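Local coordinates for protein chorismate mutase (Clostridium thermocellum, PDB 1XHO) that probably catalyses the rearrangement of chorismate to prephenate, as a trimeric chorismate mutase of the AroH type, at residues Thr77-Leu82 and Cys116-Met121; Asp70-Ile75 and His122-Lys127. All blocks are in the same frame, centred on the assembly; numbering follows the deposited sequence.

How the contacts relate
Both contacts join the same two antiparallel neighbours of the sheet, strand 71-78 and strand 116-124, at their two ends, with centres about 19 Å apart. From the N terminus the chain runs through strand 32-40 and helix 46-63 before Asp70-Ile75 and then Thr77-Leu82. It continues through helix 89-93 and strand 100-105 and returns as Cys116-Met121, which closes contact 1, and directly afterwards as His122-Lys127, which closes contact 2. The loop of contact 1 thus nests within that of contact 2. Between them the ladder runs on through a probable hydrogen bond from Met120 N to Ile75 O, while Val119 packs on Ile74 and Met121 on Ile71.

Contact 1: residues Thr77-Leu82 and Cys116-Met121; sequences TVTKDL and CIRVMM
Thr77 and Arg118 face each other as an antiparallel hydrogen-bonded pair: Thr77 N donates to Arg118 O and Arg118 N returns a bond of 2.9 Å to Thr77 O. Their side chains share one face of the sheet. With chi1 at 64°, Thr77 OG1 sits between its own N and carbonyl carbon, and it comes to 3.3 Å from Arg118 CB. This hydroxyl also bonds Glu106. A water bridges Thr77 OG1, Cys116 O and Arg118 NH1; it accepts from NH1, at 3.1 Å, and has more acceptors around it than protons to give. The water lies in the guanidinium plane, at its edge. Over one face of the same group, towards the rim, lies Cys116 SG, 3.5 Å above the plane; SG, anti to the Cys116 backbone N (chi1 179°), is carried over the guanidinium.

Val78 and Ile117 form the next, non-hydrogen-bonded pair, and their side chains lie alongside each other on the other face. Ile117 CG1 is the shared point of apolar contact, touching Val78 CG1 at 4.0 Å and meeting Leu82 CD1 at 3.8 Å, where the leucine crosses it at about a right angle.

Beyond the pair, Thr79 takes over with both backbone and side chain. Its N donates to Cys116 O, while OG1 accepts from Cys116 N at 3.0 Å (N-H...O angle 162°) and donates to Asp81 OD1 on the syn side of the carboxylate. OG1 therefore replaces a backbone carbonyl as the acceptor of the strand's first amide.

Thr79-Leu82 is a type I beta turn, closed by Leu82 N bonding Thr79 O. The whole is an antiparallel ladder whose outgoing strand leaves the sheet through a turn, consistent with the central sheet of an AroH-type chorismate mutase.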
loop_
_atom_site.group_PDB
_atom_site.type_symbol
_atom_site.label_atom_id
_atom_site.label_comp_id
_atom_site.label_asym_id
_atom_site.label_seq_id
_atom_site.Cartn_x
_atom_site.Cartn_y
_atom_site.Cartn_z
ATOM N N THR C 77 7.498 2.845 -3.511
ATOM C CA THR C 77 8.489 2.017 -2.826
ATOM C C THR C 77 9.867 2.266 -3.401
ATOM O O THR C 77 10.016 2.581 -4.589
ATOM C CB THR C 77 8.200 0.491 -2.898
ATOM O OG1 THR C 77 8.263 0.032 -4.261
ATOM C CG2 THR C 77 6.837 0.148 -2.254
ATOM N N VAL C 78 10.874 2.131 -2.550
ATOM C CA VAL C 78 12.246 2.083 -3.001
ATOM C C VAL C 78 12.890 0.845 -2.401
ATOM O O VAL C 78 12.490 0.373 -1.329
ATOM C CB VAL C 78 13.060 3.350 -2.620
ATOM C CG1 VAL C 78 12.405 4.592 -3.181
ATOM C CG2 VAL C 78 13.226 3.469 -1.095
ATOM N N THR C 79 13.873 0.315 -3.110
ATOM C CA THR C 79 14.684 -0.781 -2.618
ATOM C C THR C 79 15.595 -0.304 -1.471
ATOM O O THR C 79 15.885 0.891 -1.349
ATOM C CB THR C 79 15.505 -1.413 -3.779
ATOM O OG1 THR C 79 16.037 -0.379 -4.618
ATOM C CG2 THR C 79 14.625 -2.271 -4.615
ATOM N N LYS C 80 16.022 -1.243 -0.637
ATOM C CA LYS C 80 16.821 -0.966 0.581
ATOM C C LYS C 80 18.043 -0.041 0.357
ATOM O O LYS C 80 18.403 0.773 1.229
ATOM C CB LYS C 80 17.283 -2.298 1.176
ATOM C CG LYS C 80 17.993 -2.199 2.504
ATOM C CD LYS C 80 17.868 -3.506 3.288
ATOM C CE LYS C 80 18.455 -4.701 2.530
ATOM N NZ LYS C 80 18.592 -5.895 3.422
ATOM N N ASP C 81 18.664 -0.168 -0.813
ATOM C CA ASP C 81 19.833 0.646 -1.183
ATOM C C ASP C 81 19.534 2.124 -1.468
ATOM O O ASP C 81 20.452 2.880 -1.674
ATOM C CB ASP C 81 20.562 0.027 -2.388
ATOM C CG ASP C 81 19.609 -0.405 -3.499
ATOM O OD1 ASP C 81 18.550 0.223 -3.686
ATOM O OD2 ASP C 81 19.916 -1.396 -4.174
ATOM N N LEU C 82 18.262 2.522 -1.502
ATOM C CA LEU C 82 17.894 3.937 -1.619
ATOM C C LEU C 82 17.281 4.468 -0.314
ATOM O O LEU C 82 16.261 3.946 0.148
ATOM C CB LEU C 82 16.889 4.145 -2.758
ATOM C CG LEU C 82 17.296 3.702 -4.165
ATOM C CD1 LEU C 82 16.165 4.023 -5.156
ATOM C CD2 LEU C 82 18.626 4.355 -4.591
ATOM N N CYS C 116 15.910 0.728 -7.394
ATOM C CA CYS C 116 14.621 0.710 -8.078
ATOM C C CYS C 116 13.516 1.438 -7.310
ATOM O O CYS C 116 13.221 1.114 -6.157
ATOM C CB CYS C 116 14.197 -0.754 -8.373
ATOM S SG CYS C 116 12.591 -0.961 -9.210
ATOM N N ILE C 117 12.893 2.400 -7.987
ATOM C CA ILE C 117 11.707 3.087 -7.490
ATOM C C ILE C 117 10.460 2.542 -8.199
ATOM O O ILE C 117 10.383 2.555 -9.435
ATOM C CB ILE C 117 11.814 4.608 -7.731
ATOM C CG1 ILE C 117 13.092 5.147 -7.072
ATOM C CG2 ILE C 117 10.573 5.330 -7.211
ATOM C CD1 ILE C 117 13.569 6.444 -7.625
ATOM N N ARG C 118 9.496 2.057 -7.412
ATOM C CA ARG C 118 8.194 1.623 -7.938
ATOM C C ARG C 118 7.063 2.551 -7.498
ATOM O O ARG C 118 7.123 3.171 -6.438
ATOM C CB ARG C 118 7.880 0.175 -7.550
ATOM C CG ARG C 118 8.901 -0.832 -8.100
ATOM C CD ARG C 118 8.513 -2.240 -7.683
ATOM N NE ARG C 118 9.298 -3.316 -8.290
ATOM C CZ ARG C 118 10.501 -3.738 -7.888
ATOM N NH1 ARG C 118 11.150 -3.154 -6.910
ATOM N NH2 ARG C 118 11.073 -4.745 -8.505
ATOM N N VAL C 119 6.045 2.649 -8.351
ATOM C CA VAL C 119 4.897 3.524 -8.142
ATOM C C VAL C 119 3.637 2.734 -8.432
ATOM O O VAL C 119 3.556 2.073 -9.462
ATOM C CB VAL C 119 4.916 4.750 -9.107
ATOM C CG1 VAL C 119 3.635 5.587 -8.966
ATOM C CG2 VAL C 119 6.124 5.581 -8.863
HETATM N N MSE C 120 2.671 2.799 -7.517
HETATM C CA MSE C 120 1.335 2.278 -7.751
HETATM C C MSE C 120 0.334 3.442 -7.664
HETATM O O MSE C 120 0.189 4.095 -6.621
HETATM C CB MSE C 120 0.985 1.200 -6.735
HETATM C CG MSE C 120 -0.474 0.712 -6.834
HETATM SE SE MSE C 120 -0.869 -0.763 -5.616
HETATM C CE MSE C 120 -0.268 -2.281 -6.781
HETATM N N MSE C 121 -0.358 3.689 -8.764
HETATM C CA MSE C 121 -1.240 4.831 -8.865
HETATM C C MSE C 121 -2.688 4.404 -9.093
HETATM O O MSE C 121 -3.005 3.849 -10.139
HETATM C CB MSE C 121 -0.760 5.693 -10.022
HETATM C CG MSE C 121 -1.378 7.058 -10.101
HETATM SE SE MSE C 121 -0.689 7.947 -11.665
HETATM C CE MSE C 121 1.084 8.394 -11.146
HETATM O O HOH W 1 10.978 -0.495 -5.410
#

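Contact 2: residues Asp70-Ile75 and His122-Lys127; sequences DIISII and HVNTDK
Ile71-Ile75 and His122-Asn124 run antiparallel, their axes 4.5 Å apart at 177°, and Ile72 and Ser73 together oppose His122 in a classic beta bulge. His122 O accepts a bond of 2.8 Å from Ile72 N and a weak one from Ser73 N, while His122 N donates to Ser73 O. Past the bulge, Asn124 N meets Asp70 O at 2.7 Å, almost straight (N-H...O 172°).

The bulge turns Ile72 towards the partner strand. Its CB lies 3.3 Å from His122 O, and its CG1 and CD1 press on the Asn124 amide, with CG1 3.7 Å from Asn124 ND2; the two side chains cross at about a right angle. Asn124 CG lies beside its own backbone N (chi1 -84°), which brings the amide over to the isoleucine. Ile71 and Val123, a non-hydrogen-bonded pair, share the face opposite Ser73 and His122 in a looser apolar contact.

Ser73 OG approaches His122 CB at 3.5 Å and stands oblique to the imidazole. A water links the two side chains, 2.9 Å from Ser73 OG and 2.8 Å from His122 ND1, in the plane of the ring at its edge. Ser73 OG also bonds His122 of the third subunit, and His122 NE2 bonds Ser73 of the second, so the pair is water-bridged within the chain and bonded directly, through NE2, between chains.

Ile71 and Ile74 lie against Trp96, and Val123 against Ile35 and Leu66. Strand 100-105 flanks Ile71-Ile75 through backbone bonds at Ile74, and strand 32-40 flanks His122-Asn124 through Val123 and Trp33.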
loop_
_atom_site.group_PDB
_atom_site.type_symbol
_atom_site.label_atom_id
_atom_site.label_comp_id
_atom_site.label_asym_id
_atom_site.label_seq_id
_atom_site.Cartn_x
_atom_site.Cartn_y
_atom_site.Cartn_z
ATOM N N ASP C 70 -7.582 13.371 -11.684
ATOM C CA ASP C 70 -7.917 11.975 -11.968
ATOM C C ASP C 70 -7.308 10.994 -10.962
ATOM O O ASP C 70 -7.749 9.844 -10.876
ATOM C CB ASP C 70 -7.443 11.609 -13.383
ATOM C CG ASP C 70 -7.977 12.572 -14.456
ATOM O OD1 ASP C 70 -9.201 12.813 -14.468
ATOM O OD2 ASP C 70 -7.167 13.084 -15.273
ATOM N N ILE C 71 -6.299 11.455 -10.216
ATOM C CA ILE C 71 -5.472 10.587 -9.359
ATOM C C ILE C 71 -6.060 10.454 -7.945
ATOM O O ILE C 71 -6.299 11.438 -7.259
ATOM C CB ILE C 71 -3.996 11.093 -9.308
ATOM C CG1 ILE C 71 -3.449 11.250 -10.731
ATOM C CG2 ILE C 71 -3.105 10.142 -8.496
ATOM C CD1 ILE C 71 -2.011 11.717 -10.799
ATOM N N ILE C 72 -6.299 9.216 -7.530
ATOM C CA ILE C 72 -6.862 8.923 -6.213
ATOM C C ILE C 72 -5.736 8.854 -5.173
ATOM O O ILE C 72 -5.803 9.486 -4.111
ATOM C CB ILE C 72 -7.650 7.589 -6.242
ATOM C CG1 ILE C 72 -8.794 7.681 -7.271
ATOM C CG2 ILE C 72 -8.170 7.229 -4.832
ATOM C CD1 ILE C 72 -9.435 6.353 -7.607
ATOM N N SER C 73 -4.693 8.094 -5.489
ATOM C CA SER C 73 -3.585 7.904 -4.559
ATOM C C SER C 73 -2.291 7.482 -5.270
ATOM O O SER C 73 -2.317 6.976 -6.402
ATOM C CB SER C 73 -3.978 6.896 -3.473
ATOM O OG SER C 73 -4.415 5.666 -4.028
ATOM N N ILE C 74 -1.160 7.744 -4.611
ATOM C CA ILE C 74 0.136 7.312 -5.107
ATOM C C ILE C 74 0.963 6.695 -3.988
ATOM O O ILE C 74 1.265 7.350 -2.985
ATOM C CB ILE C 74 0.943 8.436 -5.793
ATOM C CG1 ILE C 74 0.023 9.294 -6.676
ATOM C CG2 ILE C 74 2.099 7.794 -6.586
ATOM C CD1 ILE C 74 0.718 10.262 -7.584
ATOM N N ILE C 75 1.294 5.415 -4.178
ATOM C CA ILE C 75 2.127 4.654 -3.265
ATOM C C ILE C 75 3.494 4.471 -3.915
ATOM O O ILE C 75 3.589 4.009 -5.044
ATOM C CB ILE C 75 1.497 3.269 -2.946
ATOM C CG1 ILE C 75 0.167 3.454 -2.183
ATOM C CG2 ILE C 75 2.481 2.387 -2.137
ATOM C CD1 ILE C 75 -0.590 2.128 -1.905
ATOM N N HIS C 122 -3.559 4.670 -8.116
ATOM C CA HIS C 122 -4.999 4.464 -8.293
ATOM C C HIS C 122 -5.627 5.704 -8.955
ATOM O O HIS C 122 -5.364 6.824 -8.550
ATOM C CB HIS C 122 -5.673 4.126 -6.955
ATOM C CG HIS C 122 -5.380 2.736 -6.485
ATOM N ND1 HIS C 122 -4.189 2.392 -5.872
ATOM C CD2 HIS C 122 -6.096 1.592 -6.589
ATOM C CE1 HIS C 122 -4.206 1.100 -5.589
ATOM N NE2 HIS C 122 -5.348 0.591 -6.018
ATOM N N VAL C 123 -6.433 5.494 -9.997
ATOM C CA VAL C 123 -6.962 6.617 -10.780
ATOM C C VAL C 123 -8.412 6.409 -11.130
ATOM O O VAL C 123 -8.894 5.287 -11.159
ATOM C CB VAL C 123 -6.145 6.892 -12.093
ATOM C CG1 VAL C 123 -4.696 7.186 -11.767
ATOM C CG2 VAL C 123 -6.268 5.745 -13.108
ATOM N N ASN C 124 -9.100 7.516 -11.368
ATOM C CA ASN C 124 -10.444 7.491 -11.919
ATOM C C ASN C 124 -10.278 7.724 -13.414
ATOM O O ASN C 124 -9.665 8.701 -13.826
ATOM C CB ASN C 124 -11.346 8.537 -11.223
ATOM C CG ASN C 124 -11.957 8.008 -9.905
ATOM O OD1 ASN C 124 -12.407 6.865 -9.843
ATOM N ND2 ASN C 124 -11.965 8.836 -8.855
ATOM N N THR C 125 -10.751 6.775 -14.222
ATOM C CA THR C 125 -10.551 6.821 -15.677
ATOM C C THR C 125 -11.708 6.176 -16.435
ATOM O O THR C 125 -12.427 5.338 -15.895
ATOM C CB THR C 125 -9.224 6.128 -16.100
ATOM O OG1 THR C 125 -9.029 6.274 -17.515
ATOM C CG2 THR C 125 -9.229 4.648 -15.745
ATOM N N ASP C 126 -11.872 6.583 -17.692
ATOM C CA ASP C 126 -12.895 6.017 -18.572
ATOM C C ASP C 126 -12.301 4.939 -19.476
ATOM O O ASP C 126 -13.020 4.323 -20.267
ATOM C CB ASP C 126 -13.582 7.122 -19.403
ATOM C CG ASP C 126 -12.656 7.766 -20.426
ATOM O OD1 ASP C 126 -11.420 7.617 -20.315
ATOM O OD2 ASP C 126 -13.171 8.432 -21.342
ATOM N N LYS C 127 -10.989 4.719 -19.361
ATOM C CA LYS C 127 -10.325 3.643 -20.099
ATOM C C LYS C 127 -10.599 2.296 -19.448
ATOM O O LYS C 127 -10.896 2.219 -18.252
ATOM C CB LYS C 127 -8.806 3.879 -20.197
ATOM C CG LYS C 127 -8.388 4.924 -21.226
ATOM C CD LYS C 127 -8.803 4.510 -22.648
ATOM C CE LYS C 127 -8.098 5.332 -23.737
ATOM N NZ LYS C 127 -8.159 4.659 -25.076
HETATM O O HOH W 2 -2.164 4.065 -4.846
#